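Local coordinates for protein protease Do-like 2, chloroplastic (PDB 4FLN) that performs, as a chloroplast serine protease, the primary cleavage of the photodamaged D1 protein of plant photosystem II, at residues P253-L258 with Y326-K331; T275-L280 with D305-C310; V281-P286 with L294-V299; D335-G340 with V352-R357. One frame throughout, in Å; residues are numbered along the deposited sequence.

Contact 1: residues P253-L258 with Y326-K331; sequences PCLGVL and YLISQK
Ile328 holds CG2 anti to its own backbone N and CG1 beside that nitrogen (chi1 -62°), and the branch then runs out nearly straight (chi2 171°), so CG2 and CD1 both touch 253-258. Leu255 has CG anti to its backbone N (chi1 178°), and its side chain crosses that of Ile328 at about a right angle. CD1 of Ile328 rests on Leu255 CB at 3.6 Å and lies 4.1 Å from Leu255 CD2, while Ile328 CG2 lies against the backbone, 3.5 Å from Pro253 O and 3.7 Å from Leu255 N. Pro253 meets Lys331, just beyond helix 325-329, with the outer edge of its ring: CD is 3.3 Å from Lys331 O, and CG sits 3.8 Å from Lys331 CB. Beyond CB the lysine bends away, carrying its ammonium to a salt bridge with Asp304. No hydrogen bond links the two segments, and the contact is apolar and buried. Within the helix, Ser329 OG turns back to donate to Tyr326 O at 2.7 Å. This is the peptide groove of a PDZ domain, between the loop leading into strand 257-261 and helix 325-329: the bound peptide is hydrogen-bonded to the backbone of Pro253, Leu255 and Val257 and packs its backbone on Cys254 and Ile328. Leu354 lies against Pro253 and Leu255, Phe303 of strand 299-303 touches Ile328, and Leu186 of protease strand 185-191 touches Ser329.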
loop_
_atom_site.group_PDB
_atom_site.type_symbol
_atom_site.label_atom_id
_atom_site.label_comp_id
_atom_site.label_asym_id
_atom_site.label_seq_id
_atom_site.Cartn_x
_atom_site.Cartn_y
_atom_site.Cartn_z
ATOM N N PRO B 253 1.048 -31.953 -29.820
ATOM C CA PRO B 253 -0.140 -32.707 -29.410
ATOM C C PRO B 253 -0.212 -32.969 -27.905
ATOM O O PRO B 253 0.788 -32.873 -27.201
ATOM C CB PRO B 253 -0.002 -34.018 -30.189
ATOM C CG PRO B 253 1.453 -34.175 -30.383
ATOM C CD PRO B 253 2.044 -32.804 -30.493
ATOM N N CYS B 254 -1.409 -33.281 -27.424
ATOM C CA CYS B 254 -1.590 -33.745 -26.055
ATOM C C CYS B 254 -2.307 -35.095 -26.074
ATOM O O CYS B 254 -2.956 -35.462 -27.057
ATOM C CB CYS B 254 -2.389 -32.737 -25.228
ATOM S SG CYS B 254 -4.147 -32.672 -25.644
ATOM N N LEU B 255 -2.179 -35.831 -24.981
ATOM C CA LEU B 255 -2.775 -37.148 -24.876
ATOM C C LEU B 255 -4.258 -37.053 -24.566
ATOM O O LEU B 255 -4.974 -38.046 -24.684
ATOM C CB LEU B 255 -2.075 -37.945 -23.781
ATOM C CG LEU B 255 -2.615 -39.350 -23.504
ATOM C CD1 LEU B 255 -2.740 -40.186 -24.793
ATOM C CD2 LEU B 255 -1.733 -40.041 -22.469
ATOM N N GLY B 256 -4.700 -35.865 -24.149
ATOM C CA GLY B 256 -6.099 -35.598 -23.859
ATOM C C GLY B 256 -6.658 -36.245 -22.604
ATOM O O GLY B 256 -7.826 -36.634 -22.567
ATOM N N VAL B 257 -5.842 -36.327 -21.560
ATOM C CA VAL B 257 -6.186 -37.136 -20.394
ATOM C C VAL B 257 -5.806 -36.454 -19.067
ATOM O O VAL B 257 -4.842 -35.696 -19.011
ATOM C CB VAL B 257 -5.539 -38.552 -20.544
ATOM C CG1 VAL B 257 -4.808 -38.984 -19.294
ATOM C CG2 VAL B 257 -6.582 -39.563 -20.950
ATOM N N LEU B 258 -6.575 -36.723 -18.010
ATOM C CA LEU B 258 -6.342 -36.131 -16.686
ATOM C C LEU B 258 -5.852 -37.195 -15.699
ATOM O O LEU B 258 -6.617 -38.066 -15.292
ATOM C CB LEU B 258 -7.639 -35.506 -16.172
ATOM C CG LEU B 258 -7.675 -34.414 -15.094
ATOM C CD1 LEU B 258 -8.497 -34.870 -13.886
ATOM C CD2 LEU B 258 -6.290 -33.975 -14.676
ATOM N N TYR B 326 6.700 -35.010 -21.725
ATOM C CA TYR B 326 7.740 -34.809 -22.735
ATOM C C TYR B 326 7.590 -35.699 -23.974
ATOM O O TYR B 326 7.679 -35.214 -25.103
ATOM C CB TYR B 326 9.147 -34.967 -22.143
ATOM C CG TYR B 326 10.229 -34.990 -23.209
ATOM C CD1 TYR B 326 10.834 -36.182 -23.590
ATOM C CD2 TYR B 326 10.616 -33.822 -23.861
ATOM C CE1 TYR B 326 11.804 -36.207 -24.570
ATOM C CE2 TYR B 326 11.589 -33.838 -24.851
ATOM C CZ TYR B 326 12.178 -35.034 -25.201
ATOM O OH TYR B 326 13.148 -35.061 -26.181
ATOM N N LEU B 327 7.379 -36.997 -23.770
ATOM C CA LEU B 327 7.228 -37.903 -24.904
ATOM C C LEU B 327 6.065 -37.442 -25.755
ATOM O O LEU B 327 6.169 -37.338 -26.971
ATOM C CB LEU B 327 6.983 -39.339 -24.443
ATOM C CG LEU B 327 8.156 -40.008 -23.736
ATOM C CD1 LEU B 327 7.803 -41.434 -23.343
ATOM C CD2 LEU B 327 9.368 -39.967 -24.642
ATOM N N ILE B 328 4.951 -37.159 -25.094
ATOM C CA ILE B 328 3.750 -36.732 -25.781
ATOM C C ILE B 328 4.023 -35.514 -26.660
ATOM O O ILE B 328 3.534 -35.429 -27.786
ATOM C CB ILE B 328 2.654 -36.398 -24.771
ATOM C CG1 ILE B 328 2.303 -37.641 -23.955
ATOM C CG2 ILE B 328 1.442 -35.826 -25.469
ATOM C CD1 ILE B 328 1.381 -37.344 -22.794
ATOM N N SER B 329 4.817 -34.581 -26.145
ATOM C CA SER B 329 5.071 -33.328 -26.842
ATOM C C SER B 329 6.017 -33.484 -28.042
ATOM O O SER B 329 6.044 -32.642 -28.937
ATOM C CB SER B 329 5.630 -32.292 -25.868
ATOM O OG SER B 329 6.907 -32.686 -25.392
ATOM N N GLN B 330 6.795 -34.557 -28.068
ATOM C CA GLN B 330 7.769 -34.732 -29.142
ATOM C C GLN B 330 7.137 -35.313 -30.401
ATOM O O GLN B 330 7.810 -35.503 -31.418
ATOM C CB GLN B 330 8.969 -35.567 -28.681
ATOM C CG GLN B 330 10.126 -34.720 -28.156
ATOM C CD GLN B 330 10.410 -33.518 -29.046
ATOM O OE1 GLN B 330 9.841 -32.437 -28.856
ATOM N NE2 GLN B 330 11.279 -33.704 -30.027
ATOM N N LYS B 331 5.841 -35.582 -30.330
ATOM C CA LYS B 331 5.106 -36.107 -31.469
ATOM C C LYS B 331 4.612 -34.954 -32.329
ATOM O O LYS B 331 4.794 -33.792 -31.982
ATOM C CB LYS B 331 3.913 -36.946 -30.989
ATOM C CG LYS B 331 4.270 -38.224 -30.219
ATOM C CD LYS B 331 4.885 -39.286 -31.132
ATOM C CE LYS B 331 4.994 -40.627 -30.427
ATOM N NZ LYS B 331 5.711 -41.642 -31.241
#

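Contact 2: residues T275-L280 with D305-C310; sequences TNEGVL and DLHVGC
A nearly perpendicular crossing of two backbones (89° apart) joins the lead-in to strand 279-284 with the tail of the short strand 306-307, at the margin of the PDZ domain's antiparallel sheet, where loops meet its strands. The closest CA atoms are those of Glu277 and Gly309. Gly278 N donates a hydrogen bond to Val308 O over 2.6 Å, reaching the oxygen from above the carbonyl plane. Gly278 adopts a positive phi that suits glycine, and Gly309 lies at the crossing. Val279 CG1 approaches Val308 CG1 at 4.2 Å and also comes near Gly309 O and Cys310 O; Val314 and Phe324 pack on Val308. Cys310 SG lies beside Asn276 CB, and its side chain touches Arg268 of helix 265-271. Asn276 also packs on Arg108 of a neighbouring subunit. Toward the surface the extended chain of Glu277 slants across His307, its carboxylate plane 47° from the ring. Glu277 OE1 stands over one face of the imidazole, 3.9 Å above its plane and offset to the rim, while Glu277 OE2 comes 3.2 Å from His307 CB.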
loop_
_atom_site.group_PDB
_atom_site.type_symbol
_atom_site.label_atom_id
_atom_site.label_comp_id
_atom_site.label_asym_id
_atom_site.label_seq_id
_atom_site.Cartn_x
_atom_site.Cartn_y
_atom_site.Cartn_z
ATOM N N THR B 275 4.551 -53.643 -8.765
ATOM C CA THR B 275 5.703 -52.805 -8.421
ATOM C C THR B 275 5.325 -51.340 -8.247
ATOM O O THR B 275 4.232 -51.025 -7.770
ATOM C CB THR B 275 6.808 -52.889 -9.491
ATOM O OG1 THR B 275 6.249 -52.605 -10.781
ATOM C CG2 THR B 275 7.439 -54.276 -9.505
ATOM N N ASN B 276 6.218 -50.447 -8.662
ATOM C CA ASN B 276 5.901 -49.028 -8.655
ATOM C C ASN B 276 5.897 -48.479 -10.073
ATOM O O ASN B 276 6.946 -48.139 -10.622
ATOM C CB ASN B 276 6.931 -48.277 -7.805
ATOM C CG ASN B 276 8.356 -48.724 -8.088
ATOM O OD1 ASN B 276 8.589 -49.554 -8.968
ATOM N ND2 ASN B 276 9.316 -48.175 -7.347
ATOM N N GLU B 277 4.701 -48.328 -10.631
ATOM C CA GLU B 277 4.540 -47.851 -11.995
ATOM C C GLU B 277 3.125 -47.348 -12.213
ATOM O O GLU B 277 2.192 -47.755 -11.522
ATOM C CB GLU B 277 4.827 -48.970 -12.998
ATOM C CG GLU B 277 6.297 -49.174 -13.328
ATOM C CD GLU B 277 6.503 -50.029 -14.562
ATOM O OE1 GLU B 277 5.495 -50.533 -15.104
ATOM O OE2 GLU B 277 7.667 -50.193 -14.991
ATOM N N GLY B 278 2.960 -46.482 -13.197
ATOM C CA GLY B 278 1.633 -46.115 -13.627
ATOM C C GLY B 278 0.994 -44.901 -13.005
ATOM O O GLY B 278 1.179 -44.581 -11.833
ATOM N N VAL B 279 0.193 -44.240 -13.820
ATOM C CA VAL B 279 -0.616 -43.131 -13.377
ATOM C C VAL B 279 -2.071 -43.468 -13.718
ATOM O O VAL B 279 -2.342 -44.082 -14.748
ATOM C CB VAL B 279 -0.143 -41.832 -14.051
ATOM C CG1 VAL B 279 1.240 -41.494 -13.570
ATOM C CG2 VAL B 279 -0.110 -41.991 -15.553
ATOM N N LEU B 280 -2.997 -43.105 -12.832
ATOM C CA LEU B 280 -4.418 -43.415 -13.009
ATOM C C LEU B 280 -5.147 -42.381 -13.879
ATOM O O LEU B 280 -4.976 -41.176 -13.704
ATOM C CB LEU B 280 -5.100 -43.533 -11.650
ATOM C CG LEU B 280 -6.579 -43.920 -11.557
ATOM C CD1 LEU B 280 -6.869 -45.247 -12.242
ATOM C CD2 LEU B 280 -7.014 -43.981 -10.095
ATOM N N ASP B 305 6.544 -48.116 -25.376
ATOM C CA ASP B 305 7.415 -49.085 -24.690
ATOM C C ASP B 305 8.453 -48.491 -23.729
ATOM O O ASP B 305 9.427 -49.159 -23.369
ATOM C CB ASP B 305 8.105 -50.027 -25.691
ATOM C CG ASP B 305 7.116 -50.873 -26.477
ATOM O OD1 ASP B 305 6.535 -51.816 -25.893
ATOM O OD2 ASP B 305 6.922 -50.595 -27.681
ATOM N N LEU B 306 8.221 -47.262 -23.280
ATOM C CA LEU B 306 8.949 -46.720 -22.139
ATOM C C LEU B 306 8.029 -46.806 -20.928
ATOM O O LEU B 306 6.867 -46.413 -20.999
ATOM C CB LEU B 306 9.375 -45.269 -22.387
ATOM C CG LEU B 306 10.385 -45.018 -23.515
ATOM C CD1 LEU B 306 10.438 -43.545 -23.890
ATOM C CD2 LEU B 306 11.774 -45.535 -23.140
ATOM N N HIS B 307 8.535 -47.338 -19.824
ATOM C CA HIS B 307 7.708 -47.517 -18.638
ATOM C C HIS B 307 7.483 -46.213 -17.888
ATOM O O HIS B 307 8.383 -45.387 -17.773
ATOM C CB HIS B 307 8.309 -48.579 -17.711
ATOM C CG HIS B 307 8.122 -49.981 -18.204
ATOM N ND1 HIS B 307 6.967 -50.401 -18.829
ATOM C CD2 HIS B 307 8.944 -51.055 -18.170
ATOM C CE1 HIS B 307 7.084 -51.675 -19.155
ATOM N NE2 HIS B 307 8.276 -52.096 -18.768
ATOM N N VAL B 308 6.272 -46.053 -17.367
ATOM C CA VAL B 308 5.852 -44.847 -16.656
ATOM C C VAL B 308 5.717 -45.147 -15.171
ATOM O O VAL B 308 4.995 -46.080 -14.794
ATOM C CB VAL B 308 4.489 -44.356 -17.201
ATOM C CG1 VAL B 308 3.786 -43.502 -16.202
ATOM C CG2 VAL B 308 4.670 -43.612 -18.512
ATOM N N GLY B 309 6.393 -44.359 -14.330
ATOM C CA GLY B 309 6.419 -44.605 -12.889
ATOM C C GLY B 309 5.223 -44.163 -12.045
ATOM O O GLY B 309 4.229 -43.661 -12.563
ATOM N N CYS B 310 5.329 -44.359 -10.733
ATOM C CA CYS B 310 4.360 -43.847 -9.753
ATOM C C CYS B 310 3.986 -42.377 -10.023
ATOM O O CYS B 310 2.813 -42.034 -10.219
ATOM C CB CYS B 310 4.911 -43.992 -8.319
ATOM S SG CYS B 310 4.844 -45.671 -7.667
#

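Contact 3: residues V281-P286 with L294-V299; sequences VRRVEP and LKEGDV
A type II turn from Lys295 to Asp298 docks on the backbone of Val281 through two fairly straight bonds, Val281 N to Asp298 O at 2.7 Å, almost along the C=O axis, and Gly297 N to Val281 O at 3.0 Å, in the carbonyl plane. The CA-H of Glu296 also points at Val281 O. Val281 directs its side chain at the loop, CG1 facing Lys295 O and CG2 against Asp298 O. Farther along, Val284 CG1 meets Leu294 CB at 4.4 Å. Asp298 braces the turn from within: its OD2 accepts from Lys295 N at 3.0 Å, from above the carboxylate plane, and is also salt-bridged to Arg343. Arg282 and Arg283 both face Leu258 of the adjoining strand, a classic beta bulge in this PDZ sheet. On the surface Arg283 runs alongside Glu296 and forms a salt bridge in which Glu296 OE1 offers its syn lone pair to Arg283 NH2 at 3.2 Å; the bond from Arg283 NE to the same oxygen is weak. Arg282 folds back through bends at chi2 and chi3, bringing Gly297 to the edge of its guanidinium. A water receives a weak bond from Arg282 NH2 and donates to Glu296 OE2. Asn472 of another subunit packs on both arginines and Glu296.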
loop_
_atom_site.group_PDB
_atom_site.type_symbol
_atom_site.label_atom_id
_atom_site.label_comp_id
_atom_site.label_asym_id
_atom_site.label_seq_id
_atom_site.Cartn_x
_atom_site.Cartn_y
_atom_site.Cartn_z
ATOM N N VAL B 281 -5.958 -42.857 -14.821
ATOM C CA VAL B 281 -6.689 -41.952 -15.681
ATOM C C VAL B 281 -7.969 -41.534 -14.985
ATOM O O VAL B 281 -8.850 -42.354 -14.724
ATOM C CB VAL B 281 -7.053 -42.643 -16.996
ATOM C CG1 VAL B 281 -7.925 -41.724 -17.863
ATOM C CG2 VAL B 281 -5.795 -43.051 -17.718
ATOM N N ARG B 282 -8.031 -40.255 -14.637
ATOM C CA ARG B 282 -9.179 -39.658 -13.962
ATOM C C ARG B 282 -10.269 -39.112 -14.884
ATOM O O ARG B 282 -11.451 -39.180 -14.573
ATOM C CB ARG B 282 -8.707 -38.600 -12.964
ATOM C CG ARG B 282 -7.865 -39.182 -11.830
ATOM C CD ARG B 282 -8.704 -40.015 -10.860
ATOM N NE ARG B 282 -9.098 -41.294 -11.433
ATOM C CZ ARG B 282 -10.182 -41.973 -11.076
ATOM N NH1 ARG B 282 -10.990 -41.488 -10.149
ATOM N NH2 ARG B 282 -10.461 -43.134 -11.655
ATOM N N ARG B 283 -9.850 -38.529 -15.999
ATOM C CA ARG B 283 -10.778 -37.925 -16.943
ATOM C C ARG B 283 -10.159 -37.923 -18.337
ATOM O O ARG B 283 -8.935 -37.918 -18.481
ATOM C CB ARG B 283 -11.127 -36.494 -16.523
ATOM C CG ARG B 283 -12.611 -36.217 -16.427
ATOM C CD ARG B 283 -13.117 -36.363 -14.996
ATOM N NE ARG B 283 -14.306 -37.214 -14.891
ATOM C CZ ARG B 283 -15.559 -36.769 -14.880
ATOM N NH1 ARG B 283 -15.815 -35.469 -14.981
ATOM N NH2 ARG B 283 -16.561 -37.631 -14.771
ATOM N N VAL B 284 -11.014 -37.924 -19.355
ATOM C CA VAL B 284 -10.583 -37.848 -20.745
ATOM C C VAL B 284 -11.303 -36.698 -21.439
ATOM O O VAL B 284 -12.453 -36.396 -21.126
ATOM C CB VAL B 284 -10.904 -39.150 -21.499
ATOM C CG1 VAL B 284 -10.122 -40.298 -20.921
ATOM C CG2 VAL B 284 -12.387 -39.449 -21.411
ATOM N N GLU B 285 -10.623 -36.053 -22.377
ATOM C CA GLU B 285 -11.254 -35.028 -23.199
ATOM C C GLU B 285 -12.095 -35.631 -24.330
ATOM O O GLU B 285 -11.598 -36.394 -25.155
ATOM C CB GLU B 285 -10.207 -34.079 -23.774
ATOM C CG GLU B 285 -9.803 -32.960 -22.840
ATOM C CD GLU B 285 -8.689 -32.109 -23.415
ATOM O OE1 GLU B 285 -8.831 -31.632 -24.568
ATOM O OE2 GLU B 285 -7.665 -31.932 -22.718
ATOM N N PRO B 286 -13.381 -35.266 -24.377
ATOM C CA PRO B 286 -14.326 -35.765 -25.382
ATOM C C PRO B 286 -13.907 -35.488 -26.818
ATOM O O PRO B 286 -14.328 -36.232 -27.694
ATOM C CB PRO B 286 -15.609 -34.994 -25.065
ATOM C CG PRO B 286 -15.484 -34.647 -23.627
ATOM C CD PRO B 286 -14.029 -34.357 -23.418
ATOM N N LEU B 294 -9.211 -44.865 -24.080
ATOM C CA LEU B 294 -9.091 -44.907 -22.615
ATOM C C LEU B 294 -10.407 -44.701 -21.832
ATOM O O LEU B 294 -11.358 -44.111 -22.351
ATOM C CB LEU B 294 -8.026 -43.917 -22.149
ATOM C CG LEU B 294 -6.696 -44.118 -22.870
ATOM C CD1 LEU B 294 -5.685 -43.099 -22.422
ATOM C CD2 LEU B 294 -6.181 -45.517 -22.621
ATOM N N LYS B 295 -10.448 -45.191 -20.589
ATOM C CA LYS B 295 -11.570 -44.960 -19.675
ATOM C C LYS B 295 -11.081 -44.592 -18.279
ATOM O O LYS B 295 -9.975 -44.965 -17.889
ATOM C CB LYS B 295 -12.427 -46.217 -19.540
ATOM C CG LYS B 295 -12.713 -46.927 -20.837
ATOM C CD LYS B 295 -13.345 -48.282 -20.581
ATOM C CE LYS B 295 -13.502 -49.051 -21.876
ATOM N NZ LYS B 295 -13.834 -50.481 -21.630
ATOM N N GLU B 296 -11.913 -43.891 -17.509
ATOM C CA GLU B 296 -11.583 -43.630 -16.114
ATOM C C GLU B 296 -11.279 -44.957 -15.451
ATOM O O GLU B 296 -12.049 -45.903 -15.579
ATOM C CB GLU B 296 -12.758 -43.002 -15.367
ATOM C CG GLU B 296 -13.520 -41.917 -16.102
ATOM C CD GLU B 296 -14.763 -41.486 -15.337
ATOM O OE1 GLU B 296 -15.325 -40.417 -15.657
ATOM O OE2 GLU B 296 -15.177 -42.219 -14.412
ATOM N N GLY B 297 -10.169 -45.035 -14.732
ATOM C CA GLY B 297 -9.823 -46.266 -14.048
ATOM C C GLY B 297 -8.719 -47.031 -14.754
ATOM O O GLY B 297 -8.182 -48.004 -14.223
ATOM N N ASP B 298 -8.383 -46.589 -15.962
ATOM C CA ASP B 298 -7.222 -47.114 -16.665
ATOM C C ASP B 298 -5.930 -46.606 -16.026
ATOM O O ASP B 298 -5.822 -45.443 -15.625
ATOM C CB ASP B 298 -7.266 -46.722 -18.143
ATOM C CG ASP B 298 -8.319 -47.496 -18.925
ATOM O OD1 ASP B 298 -9.086 -48.266 -18.302
ATOM O OD2 ASP B 298 -8.380 -47.330 -20.165
ATOM N N VAL B 299 -4.946 -47.483 -15.925
ATOM C CA VAL B 299 -3.658 -47.064 -15.426
ATOM C C VAL B 299 -2.685 -47.116 -16.572
ATOM O O VAL B 299 -2.310 -48.201 -16.993
ATOM C CB VAL B 299 -3.154 -48.026 -14.356
ATOM C CG1 VAL B 299 -1.779 -47.576 -13.849
ATOM C CG2 VAL B 299 -4.175 -48.136 -13.217
HETATM O O HOH W 1 -13.433 -43.183 -12.114
#

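Contact 4: residues D335-G340 with V352-R357; sequences DIAEIG and VVLRPR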
loop_
_atom_site.group_PDB
_atom_site.type_symbol
_atom_site.label_atom_id
_atom_site.label_comp_id
_atom_site.label_asym_id
_atom_site.label_seq_id
_atom_site.Cartn_x
_atom_site.Cartn_y
_atom_site.Cartn_z
ATOM N N ASP B 335 -0.127 -37.902 -35.038
ATOM C CA ASP B 335 0.676 -39.092 -34.758
ATOM C C ASP B 335 -0.029 -40.097 -33.863
ATOM O O ASP B 335 -0.874 -39.738 -33.041
ATOM C CB ASP B 335 2.008 -38.719 -34.110
ATOM C CG ASP B 335 3.010 -38.173 -35.097
ATOM O OD1 ASP B 335 2.716 -38.164 -36.320
ATOM O OD2 ASP B 335 4.104 -37.769 -34.639
ATOM N N ILE B 336 0.341 -41.361 -34.012
ATOM C CA ILE B 336 -0.168 -42.400 -33.129
ATOM C C ILE B 336 0.895 -42.837 -32.120
ATOM O O ILE B 336 2.054 -43.060 -32.476
ATOM C CB ILE B 336 -0.667 -43.613 -33.931
ATOM C CG1 ILE B 336 -1.795 -43.186 -34.881
ATOM C CG2 ILE B 336 -1.105 -44.726 -32.999
ATOM C CD1 ILE B 336 -2.709 -44.315 -35.344
ATOM N N ALA B 337 0.497 -42.935 -30.858
ATOM C CA ALA B 337 1.361 -43.494 -29.818
ATOM C C ALA B 337 0.802 -44.826 -29.342
ATOM O O ALA B 337 -0.406 -44.971 -29.190
ATOM C CB ALA B 337 1.482 -42.534 -28.635
ATOM N N GLU B 338 1.677 -45.802 -29.118
ATOM C CA GLU B 338 1.259 -47.045 -28.490
ATOM C C GLU B 338 1.308 -46.907 -26.975
ATOM O O GLU B 338 2.287 -46.438 -26.411
ATOM C CB GLU B 338 2.117 -48.205 -28.965
ATOM C CG GLU B 338 2.086 -48.392 -30.471
ATOM C CD GLU B 338 2.859 -49.608 -30.921
ATOM O OE1 GLU B 338 3.159 -49.710 -32.132
ATOM O OE2 GLU B 338 3.159 -50.463 -30.062
ATOM N N ILE B 339 0.233 -47.296 -26.310
ATOM C CA ILE B 339 0.155 -47.100 -24.876
ATOM C C ILE B 339 -0.208 -48.387 -24.142
ATOM O O ILE B 339 -1.266 -48.973 -24.364
ATOM C CB ILE B 339 -0.832 -45.966 -24.535
ATOM C CG1 ILE B 339 -0.369 -44.656 -25.180
ATOM C CG2 ILE B 339 -0.974 -45.804 -23.028
ATOM C CD1 ILE B 339 -1.303 -43.480 -24.962
ATOM N N GLY B 340 0.714 -48.845 -23.305
ATOM C CA GLY B 340 0.451 -49.935 -22.388
ATOM C C GLY B 340 -0.438 -49.572 -21.214
ATOM O O GLY B 340 -0.135 -48.662 -20.436
ATOM N N VAL B 352 -3.373 -44.561 -29.703
ATOM C CA VAL B 352 -4.092 -43.307 -29.548
ATOM C C VAL B 352 -3.583 -42.246 -30.502
ATOM O O VAL B 352 -2.381 -42.045 -30.628
ATOM C CB VAL B 352 -3.968 -42.751 -28.131
ATOM C CG1 VAL B 352 -4.837 -41.516 -27.992
ATOM C CG2 VAL B 352 -4.372 -43.801 -27.112
ATOM N N VAL B 353 -4.498 -41.571 -31.183
ATOM C CA VAL B 353 -4.117 -40.427 -31.993
ATOM C C VAL B 353 -3.908 -39.243 -31.062
ATOM O O VAL B 353 -4.710 -39.019 -30.151
ATOM C CB VAL B 353 -5.197 -40.056 -33.034
ATOM C CG1 VAL B 353 -4.746 -38.846 -33.857
ATOM C CG2 VAL B 353 -5.518 -41.243 -33.932
ATOM N N LEU B 354 -2.830 -38.496 -31.285
ATOM C CA LEU B 354 -2.536 -37.324 -30.476
ATOM C C LEU B 354 -2.778 -36.034 -31.249
ATOM O O LEU B 354 -2.156 -35.788 -32.274
ATOM C CB LEU B 354 -1.085 -37.357 -30.010
ATOM C CG LEU B 354 -0.591 -38.715 -29.538
ATOM C CD1 LEU B 354 0.901 -38.663 -29.234
ATOM C CD2 LEU B 354 -1.392 -39.151 -28.337
ATOM N N ARG B 355 -3.678 -35.198 -30.755
ATOM C CA ARG B 355 -3.866 -33.893 -31.367
ATOM C C ARG B 355 -3.644 -32.791 -30.341
ATOM O O ARG B 355 -3.706 -33.043 -29.138
ATOM C CB ARG B 355 -5.244 -33.785 -32.028
ATOM C CG ARG B 355 -5.419 -34.738 -33.202
ATOM C CD ARG B 355 -5.930 -34.023 -34.447
ATOM N NE ARG B 355 -4.882 -33.835 -35.449
ATOM C CZ ARG B 355 -4.822 -34.486 -36.607
ATOM N NH1 ARG B 355 -5.754 -35.365 -36.922
ATOM N NH2 ARG B 355 -3.829 -34.250 -37.453
ATOM N N PRO B 356 -3.347 -31.575 -30.820
ATOM C CA PRO B 356 -3.177 -30.413 -29.948
ATOM C C PRO B 356 -4.431 -30.173 -29.128
ATOM O O PRO B 356 -5.522 -30.496 -29.582
ATOM C CB PRO B 356 -2.948 -29.260 -30.933
ATOM C CG PRO B 356 -3.279 -29.791 -32.274
ATOM C CD PRO B 356 -3.056 -31.251 -32.223
ATOM N N ARG B 357 -4.271 -29.634 -27.928
ATOM C CA ARG B 357 -5.404 -29.407 -27.043
ATOM C C ARG B 357 -6.463 -28.537 -27.710
ATOM O O ARG B 357 -6.136 -27.579 -28.412
ATOM C CB ARG B 357 -4.936 -28.748 -25.752
ATOM C CG ARG B 357 -5.830 -29.032 -24.571
ATOM C CD ARG B 357 -5.012 -29.229 -23.306
ATOM N NE ARG B 357 -5.829 -29.790 -22.238
ATOM C CZ ARG B 357 -6.574 -29.061 -21.415
ATOM N NH1 ARG B 357 -6.598 -27.743 -21.542
ATOM N NH2 ARG B 357 -7.293 -29.644 -20.464
#
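Ile336 and Val353 stand across from each other on the more exposed face of the sheet, their CA atoms 4.6 Å apart in a non-hydrogen-bonded antiparallel pair. Both valine methyls are fixed by a chi1 of 180°, which turns CG2 beside the backbone N and within 4.3 Å of Ile336 CG1. The opposite, buried face carries Ala337 and Val352. Here Ile339, extended with CG1 anti to its carbonyl carbon, crosses Val352 obliquely, and its CD1 tip reaches Val352 CG2 at 3.8 Å. The small Ala337 leaves its CB to be met by Leu354, whose CD1 swings in to 4.0 Å. Between the faces runs the backbone ladder of a beta hairpin, strands 336-343 and 346-353, which belongs to the PDZ sheet. Ala337 and Val352 form its hydrogen-bonded pair: Ala337 N donates to Val352 O and Val352 N returns the bond to Ala337 O, each at 3.0 Å and each in the carbonyl plane. One step on, Leu354 N gives a third bond to Asp335 O at 2.9 Å, almost along the C=O axis. Asp335 turns its carboxylate elsewhere, OD2 accepting from Phe332 N. Phe303 of strand 299-303 packs against Ala337 and Ile339, and Asp289 OD2 takes the N-H of Val353.

All four contacts belong to one PDZ domain and reach one antiparallel sheet. Contact 1 is buried and apolar, where helix 325-329 meets the loop before strand 257-261, beside the peptide; contacts 2 and 3 nest inside the chain loop it closes and share strand 279-284, one at its start and the other farther along. Contact 2 is largely buried, with backbone bonding at Gly278 and a polar rim; contact 3 is the most charged and partly exposed. Contact 4, later in the chain, is a hairpin with backbone bonding, one buried face and one more exposed face. It joins contact 1 through Cys254 N to Arg355 O, and contact 3 through the Glu285-Arg357 salt bridge.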